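Local coordinates for RNA-binding protein RO60 (Deinococcus radiodurans, PDB 2NVO), which binds small RNAs that accumulate during recovery from ultraviolet irradiation and contributes to the resistance of the bacterium to that radiation, at residues N269-L275 and V298-L302. Sequence-based numbering, arbitrary orientation.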
loop_
_atom_site.group_PDB
_atom_site.type_symbol
_atom_site.label_atom_id
_atom_site.label_comp_id
_atom_site.label_asym_id
_atom_site.label_seq_id
_atom_site.Cartn_x
_atom_site.Cartn_y
_atom_site.Cartn_z
ATOM N N ASN A 269 16.921 -9.776 6.982
ATOM C CA ASN A 269 15.879 -8.911 6.453
ATOM C C ASN A 269 16.140 -7.425 6.652
ATOM O O ASN A 269 16.888 -7.029 7.542
ATOM C CB ASN A 269 14.507 -9.316 6.995
ATOM C CG ASN A 269 13.734 -10.182 6.016
ATOM O OD1 ASN A 269 13.171 -9.682 5.036
ATOM N ND2 ASN A 269 13.703 -11.481 6.272
ATOM N N GLY A 270 15.516 -6.615 5.804
ATOM C CA GLY A 270 15.671 -5.175 5.859
ATOM C C GLY A 270 14.840 -4.491 6.929
ATOM O O GLY A 270 14.294 -5.133 7.833
ATOM N N LEU A 271 14.749 -3.171 6.807
ATOM C CA LEU A 271 14.133 -2.321 7.819
ATOM C C LEU A 271 12.612 -2.460 7.875
ATOM O O LEU A 271 12.020 -2.482 8.955
ATOM C CB LEU A 271 14.530 -0.864 7.571
ATOM C CG LEU A 271 14.160 0.181 8.622
ATOM C CD1 LEU A 271 14.383 -0.329 10.046
ATOM C CD2 LEU A 271 14.955 1.453 8.363
ATOM N N THR A 272 11.983 -2.546 6.713
ATOM C CA THR A 272 10.539 -2.723 6.657
ATOM C C THR A 272 10.116 -3.945 7.465
ATOM O O THR A 272 9.230 -3.857 8.318
ATOM C CB THR A 272 10.060 -2.858 5.211
ATOM O OG1 THR A 272 10.620 -1.793 4.429
ATOM C CG2 THR A 272 8.540 -2.792 5.151
ATOM N N TRP A 273 10.776 -5.073 7.207
ATOM C CA TRP A 273 10.551 -6.305 7.956
ATOM C C TRP A 273 10.713 -6.052 9.441
ATOM O O TRP A 273 9.871 -6.445 10.259
ATOM C CB TRP A 273 11.544 -7.397 7.522
ATOM C CG TRP A 273 11.302 -8.728 8.197
ATOM C CD1 TRP A 273 10.531 -9.756 7.721
ATOM C CD2 TRP A 273 11.807 -9.169 9.469
ATOM N NE1 TRP A 273 10.533 -10.803 8.613
ATOM C CE2 TRP A 273 11.308 -10.469 9.691
ATOM C CE3 TRP A 273 12.642 -8.593 10.433
ATOM C CZ2 TRP A 273 11.607 -11.198 10.842
ATOM C CZ3 TRP A 273 12.937 -9.319 11.575
ATOM C CH2 TRP A 273 12.420 -10.608 11.771
ATOM N N LEU A 274 11.822 -5.399 9.785
ATOM C CA LEU A 274 12.149 -5.120 11.173
ATOM C C LEU A 274 11.044 -4.312 11.850
ATOM O O LEU A 274 10.665 -4.582 12.994
ATOM C CB LEU A 274 13.486 -4.377 11.260
ATOM C CG LEU A 274 13.952 -4.181 12.699
ATOM C CD1 LEU A 274 13.978 -5.521 13.410
ATOM C CD2 LEU A 274 15.314 -3.495 12.775
ATOM N N LEU A 275 10.535 -3.312 11.137
ATOM C CA LEU A 275 9.487 -2.456 11.685
ATOM C C LEU A 275 8.235 -3.248 12.067
ATOM O O LEU A 275 7.682 -3.063 13.156
ATOM C CB LEU A 275 9.150 -1.333 10.710
ATOM C CG LEU A 275 10.220 -0.246 10.689
ATOM C CD1 LEU A 275 10.014 0.708 9.513
ATOM C CD2 LEU A 275 10.214 0.486 12.002
ATOM N N VAL A 298 19.149 -3.126 17.277
ATOM C CA VAL A 298 17.855 -2.730 16.692
ATOM C C VAL A 298 17.765 -1.204 16.582
ATOM O O VAL A 298 17.447 -0.674 15.524
ATOM C CB VAL A 298 16.664 -3.324 17.480
ATOM C CG1 VAL A 298 15.322 -2.690 17.038
ATOM C CG2 VAL A 298 16.615 -4.837 17.282
ATOM N N ILE A 299 18.081 -0.496 17.662
ATOM C CA ILE A 299 18.068 0.965 17.634
ATOM C C ILE A 299 18.877 1.531 16.471
ATOM O O ILE A 299 18.415 2.427 15.773
ATOM C CB ILE A 299 18.530 1.566 18.966
ATOM C CG1 ILE A 299 17.489 1.260 20.050
ATOM C CG2 ILE A 299 18.749 3.091 18.855
ATOM C CD1 ILE A 299 18.001 1.519 21.458
ATOM N N GLU A 300 20.081 1.002 16.257
ATOM C CA GLU A 300 20.931 1.487 15.168
ATOM C C GLU A 300 20.307 1.278 13.786
ATOM O O GLU A 300 20.432 2.121 12.902
ATOM C CB GLU A 300 22.329 0.841 15.228
ATOM C CG GLU A 300 23.113 1.200 16.483
ATOM C CD GLU A 300 23.288 2.704 16.662
ATOM O OE1 GLU A 300 23.365 3.420 15.642
ATOM O OE2 GLU A 300 23.349 3.178 17.819
ATOM N N ARG A 301 19.648 0.154 13.586
ATOM C CA ARG A 301 18.982 -0.071 12.310
ATOM C C ARG A 301 17.767 0.848 12.121
ATOM O O ARG A 301 17.527 1.344 11.032
ATOM C CB ARG A 301 18.574 -1.536 12.181
ATOM C CG ARG A 301 19.750 -2.486 12.337
ATOM C CD ARG A 301 19.283 -3.914 12.388
ATOM N NE ARG A 301 18.523 -4.234 11.186
ATOM C CZ ARG A 301 18.194 -5.467 10.825
ATOM N NH1 ARG A 301 18.574 -6.499 11.570
ATOM N NH2 ARG A 301 17.495 -5.666 9.721
ATOM N N LEU A 302 17.016 1.065 13.198
ATOM C CA LEU A 302 15.777 1.836 13.145
ATOM C C LEU A 302 16.025 3.306 12.839
ATOM O O LEU A 302 15.157 3.996 12.302
ATOM C CB LEU A 302 15.035 1.721 14.479
ATOM C CG LEU A 302 14.434 0.351 14.773
ATOM C CD1 LEU A 302 13.768 0.348 16.140
ATOM C CD2 LEU A 302 13.452 0.005 13.662
#
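Asn269 O, the last carbonyl but one before helix 271-283, takes a short but weak hydrogen bond from Arg301 NH2 (2.6 Å), bent to 120° at the hydrogen. The oxygen lies at the edge of the guanidinium, near its plane, while Gly270 O, on the N-cap residue, sits obliquely farther off at 3.8 Å from NH2. NH1 of the same group bonds to Met266 O and NH2, weakly, to Asn269 O, so carbonyls from either end of the turn between helices 259-266 and 271-283 approach two of its nitrogens. A bend at chi3 turns the arginine chain over Leu274, whose CD2 lies 3.6 Å above the guanidinium plane, offset toward the rim, and 3.8 Å from Arg301 CB. Beyond this polar corner the interface is aliphatic. Leu302 CD2 is the shared methyl: Leu271 CD1 and Leu275 CD2 each come within 3.7 Å of it, the former side chain crossing Leu302 at about a right angle, and Leu274 CD2 stays slightly farther away. Leu271 has its CG opposite the backbone N (chi1 -172°), a setting that brings both its methyls near Arg301 O. Val298 CG1 adds a looser apolar contact to Leu274 CD2, at 4.3 Å. The short helical segments cross at -123°, their axes 10.7 Å apart, within the helical repeats of the TROVE horseshoe; Leu347 of helix 341-354 touches both Leu275 and Leu302, and Leu271 packs on helix 305-310. Carbonyl acceptors around the guanidinium would probably favour its positive charge, while the leucine cluster joins the two helices by apolar packing alongside that polar link.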